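Local coordinates for protein lovastatin nonaketide synthase, polyketide synthase component (Aspergillus terreus, PDB 7CPX) that builds the nonaketide dihydromonacolin L, a precursor of lovastatin, from malonyl-CoA as a homodimeric iterative polyketide synthase working with the partner protein LovC, at residues A[640-648]-A[902-912]. The protein carries 2 engineered substitutions. Residues are numbered along the deposited sequence; the frame is centred on the assembly and turned at random.
Sequences RLLEAARIR and SFDADEFMRAV
Phe903 sets its CB beside Ile647 CG1 at 3.8 Å, the two side chains pointing the same way, while CD2 of its ring reaches Ala645 CB. CG stands between the backbone N and the carbonyl carbon (chi1 72°), which carries the ring off toward Leu512 of helix 504-513 and leaves CB to do most of the touching. At Asp904 the chain is pinned by the one hydrogen bond between the segments, Asp904 N to Ala645 O, 2.8 Å and nearly straight at 172°. The same residue is the N-cap of helix 905-911: its OD1 accepts from Glu907 N, which approaches from above the carboxylate plane, and weakly from Asp906 N. One turn on, Glu907 lays its CB over a face of the Arg646 guanidinium. Its OE1 sits 3.6 Å from Arg646 NH2 but well out of the guanidinium plane, so this salt bridge rests on charge alone. A bend at chi2 folds Arg646 back, and NH1 bonds to Ala644 O at 2.7 Å, which fixes the group under Glu907. Phe908 turns its ring edge to Leu641 O, with CD1 4.0 Å from Ala645 CB; Phe887 of helix 883-898 also meets this ring. Ala911 and Ala644 then touch methyl to methyl at 3.6 Å, and Val912 CG2 closes the row against Leu641 CD2, 3.9 Å away. The axes of the helical pieces 640-644 and 905-911 come within 8.9 Å, their directions 129° apart. Here a capped helix start packs on the Schellman motif that ends helix 624-644 at Arg646, just ahead of strand 648-652 in the parallel sheet of the malonyl-CoA:ACP transacylase domain.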
# COMPACT_ATOMS: atom_id res chain seq x y z
N ARG A 640 46.46 -39.44 51.59
CA ARG A 640 47.54 -38.64 51.03
C ARG A 640 47.20 -38.16 49.63
O ARG A 640 47.48 -37.01 49.28
CB ARG A 640 48.84 -39.45 51.01
CG ARG A 640 49.51 -39.57 52.37
CD ARG A 640 50.96 -40.02 52.25
NE ARG A 640 51.77 -39.03 51.55
CZ ARG A 640 53.09 -39.11 51.39
NH1 ARG A 640 53.78 -40.14 51.87
NH2 ARG A 640 53.73 -38.15 50.74
N LEU A 641 46.59 -39.02 48.81
CA LEU A 641 46.16 -38.59 47.49
C LEU A 641 45.11 -37.49 47.58
O LEU A 641 45.16 -36.51 46.84
CB LEU A 641 45.61 -39.79 46.71
CG LEU A 641 46.62 -40.85 46.29
CD1 LEU A 641 45.91 -42.09 45.78
CD2 LEU A 641 47.57 -40.31 45.23
N LEU A 642 44.15 -37.65 48.49
CA LEU A 642 43.10 -36.64 48.64
C LEU A 642 43.68 -35.30 49.08
O LEU A 642 43.28 -34.25 48.57
CB LEU A 642 42.05 -37.13 49.64
CG LEU A 642 41.26 -38.36 49.19
CD1 LEU A 642 40.53 -39.00 50.35
CD2 LEU A 642 40.29 -37.99 48.08
N GLU A 643 44.63 -35.32 50.02
CA GLU A 643 45.28 -34.09 50.43
C GLU A 643 46.12 -33.50 49.31
O GLU A 643 46.23 -32.27 49.19
CB GLU A 643 46.15 -34.34 51.66
CG GLU A 643 45.36 -34.68 52.92
CD GLU A 643 46.24 -34.89 54.13
OE1 GLU A 643 47.48 -34.85 53.98
OE2 GLU A 643 45.70 -35.09 55.24
N ALA A 644 46.72 -34.35 48.47
CA ALA A 644 47.42 -33.85 47.29
C ALA A 644 46.47 -33.07 46.39
O ALA A 644 46.89 -32.12 45.73
CB ALA A 644 48.05 -35.01 46.52
N ALA A 645 45.20 -33.46 46.35
CA ALA A 645 44.17 -32.71 45.65
C ALA A 645 43.69 -31.51 46.46
O ALA A 645 42.75 -30.83 46.04
CB ALA A 645 42.99 -33.62 45.32
N ARG A 646 44.32 -31.24 47.60
CA ARG A 646 43.95 -30.11 48.46
C ARG A 646 42.49 -30.19 48.88
O ARG A 646 41.72 -29.23 48.72
CB ARG A 646 44.26 -28.77 47.77
CG ARG A 646 45.70 -28.31 47.93
CD ARG A 646 46.70 -29.38 47.52
NE ARG A 646 48.08 -28.95 47.68
CZ ARG A 646 49.14 -29.69 47.38
NH1 ARG A 646 49.01 -30.91 46.89
NH2 ARG A 646 50.36 -29.19 47.59
N ILE A 647 42.10 -31.34 49.41
CA ILE A 647 40.77 -31.53 49.98
C ILE A 647 40.86 -31.28 51.48
O ILE A 647 41.66 -31.91 52.18
CB ILE A 647 40.25 -32.95 49.69
CG1 ILE A 647 40.09 -33.15 48.18
CG2 ILE A 647 38.92 -33.17 50.40
CD1 ILE A 647 39.84 -34.59 47.77
N ARG A 648 40.04 -30.36 51.97
CA ARG A 648 40.04 -30.00 53.38
C ARG A 648 39.12 -30.95 54.14
O ARG A 648 37.97 -31.17 53.75
CB ARG A 648 39.59 -28.55 53.57
CG ARG A 648 40.33 -27.57 52.66
CD ARG A 648 41.85 -27.76 52.72
NE ARG A 648 42.57 -26.88 51.81
CZ ARG A 648 43.87 -26.97 51.56
NH1 ARG A 648 44.62 -27.89 52.14
NH2 ARG A 648 44.42 -26.11 50.71
N SER A 902 35.68 -28.37 44.62
CA SER A 902 35.75 -29.63 45.35
C SER A 902 37.19 -30.02 45.62
O SER A 902 37.53 -30.45 46.73
CB SER A 902 35.03 -30.73 44.57
OG SER A 902 35.71 -31.01 43.36
N PHE A 903 38.06 -29.89 44.62
CA PHE A 903 39.46 -30.24 44.78
C PHE A 903 40.26 -29.51 43.71
O PHE A 903 39.72 -29.00 42.73
CB PHE A 903 39.67 -31.75 44.69
CG PHE A 903 39.52 -32.31 43.31
CD1 PHE A 903 38.27 -32.65 42.82
CD2 PHE A 903 40.62 -32.49 42.49
CE1 PHE A 903 38.12 -33.17 41.55
CE2 PHE A 903 40.48 -33.00 41.22
CZ PHE A 903 39.23 -33.34 40.75
N ASP A 904 41.58 -29.48 43.91
CA ASP A 904 42.50 -28.83 42.99
C ASP A 904 43.23 -29.90 42.18
O ASP A 904 43.99 -30.69 42.74
CB ASP A 904 43.50 -27.96 43.75
CG ASP A 904 44.33 -27.08 42.83
OD1 ASP A 904 44.59 -27.49 41.68
OD2 ASP A 904 44.74 -25.98 43.26
N ALA A 905 42.98 -29.91 40.87
CA ALA A 905 43.64 -30.88 40.00
C ALA A 905 45.09 -30.49 39.72
O ALA A 905 45.94 -31.37 39.56
CB ALA A 905 42.88 -31.01 38.69
N ASP A 906 45.38 -29.19 39.66
CA ASP A 906 46.75 -28.76 39.40
C ASP A 906 47.69 -29.26 40.48
O ASP A 906 48.76 -29.81 40.19
CB ASP A 906 46.80 -27.23 39.30
CG ASP A 906 48.18 -26.72 38.91
OD1 ASP A 906 49.07 -27.55 38.63
OD2 ASP A 906 48.37 -25.48 38.90
N GLU A 907 47.31 -29.09 41.75
CA GLU A 907 48.14 -29.59 42.84
C GLU A 907 48.20 -31.11 42.83
O GLU A 907 49.25 -31.70 43.12
CB GLU A 907 47.60 -29.08 44.18
CG GLU A 907 47.57 -27.57 44.30
CD GLU A 907 48.95 -26.94 44.27
OE1 GLU A 907 49.94 -27.69 44.36
OE2 GLU A 907 49.03 -25.70 44.16
N PHE A 908 47.09 -31.76 42.50
CA PHE A 908 47.06 -33.22 42.47
C PHE A 908 48.07 -33.76 41.47
O PHE A 908 48.82 -34.70 41.76
CB PHE A 908 45.66 -33.72 42.14
CG PHE A 908 45.55 -35.21 42.03
CD1 PHE A 908 45.33 -35.99 43.15
CD2 PHE A 908 45.67 -35.83 40.80
CE1 PHE A 908 45.24 -37.36 43.05
CE2 PHE A 908 45.58 -37.20 40.69
CZ PHE A 908 45.36 -37.97 41.81
N MET A 909 48.11 -33.18 40.27
CA MET A 909 49.10 -33.59 39.28
C MET A 909 50.49 -33.06 39.59
O MET A 909 51.47 -33.60 39.07
CB MET A 909 48.66 -33.13 37.88
CG MET A 909 47.43 -33.85 37.37
SD MET A 909 47.65 -35.64 37.24
CE MET A 909 48.83 -35.76 35.89
N ARG A 910 50.59 -32.02 40.41
CA ARG A 910 51.89 -31.63 40.95
C ARG A 910 52.45 -32.75 41.82
O ARG A 910 53.65 -33.04 41.76
CB ARG A 910 51.76 -30.34 41.75
CG ARG A 910 53.06 -29.58 41.94
CD ARG A 910 53.50 -28.91 40.65
NE ARG A 910 52.50 -27.97 40.16
CZ ARG A 910 52.54 -27.38 38.97
NH1 ARG A 910 53.51 -27.62 38.11
NH2 ARG A 910 51.57 -26.53 38.64
N ALA A 911 51.60 -33.37 42.62
CA ALA A 911 52.02 -34.51 43.43
C ALA A 911 52.09 -35.79 42.60
O ALA A 911 53.11 -36.48 42.58
CB ALA A 911 51.08 -34.70 44.61
N VAL A 912 51.01 -36.11 41.89
CA VAL A 912 50.96 -37.32 41.08
C VAL A 912 51.58 -37.03 39.72
O VAL A 912 51.19 -36.09 39.03
CB VAL A 912 49.51 -37.81 40.93
CG1 VAL A 912 49.44 -38.93 39.90
CG2 VAL A 912 48.97 -38.27 42.27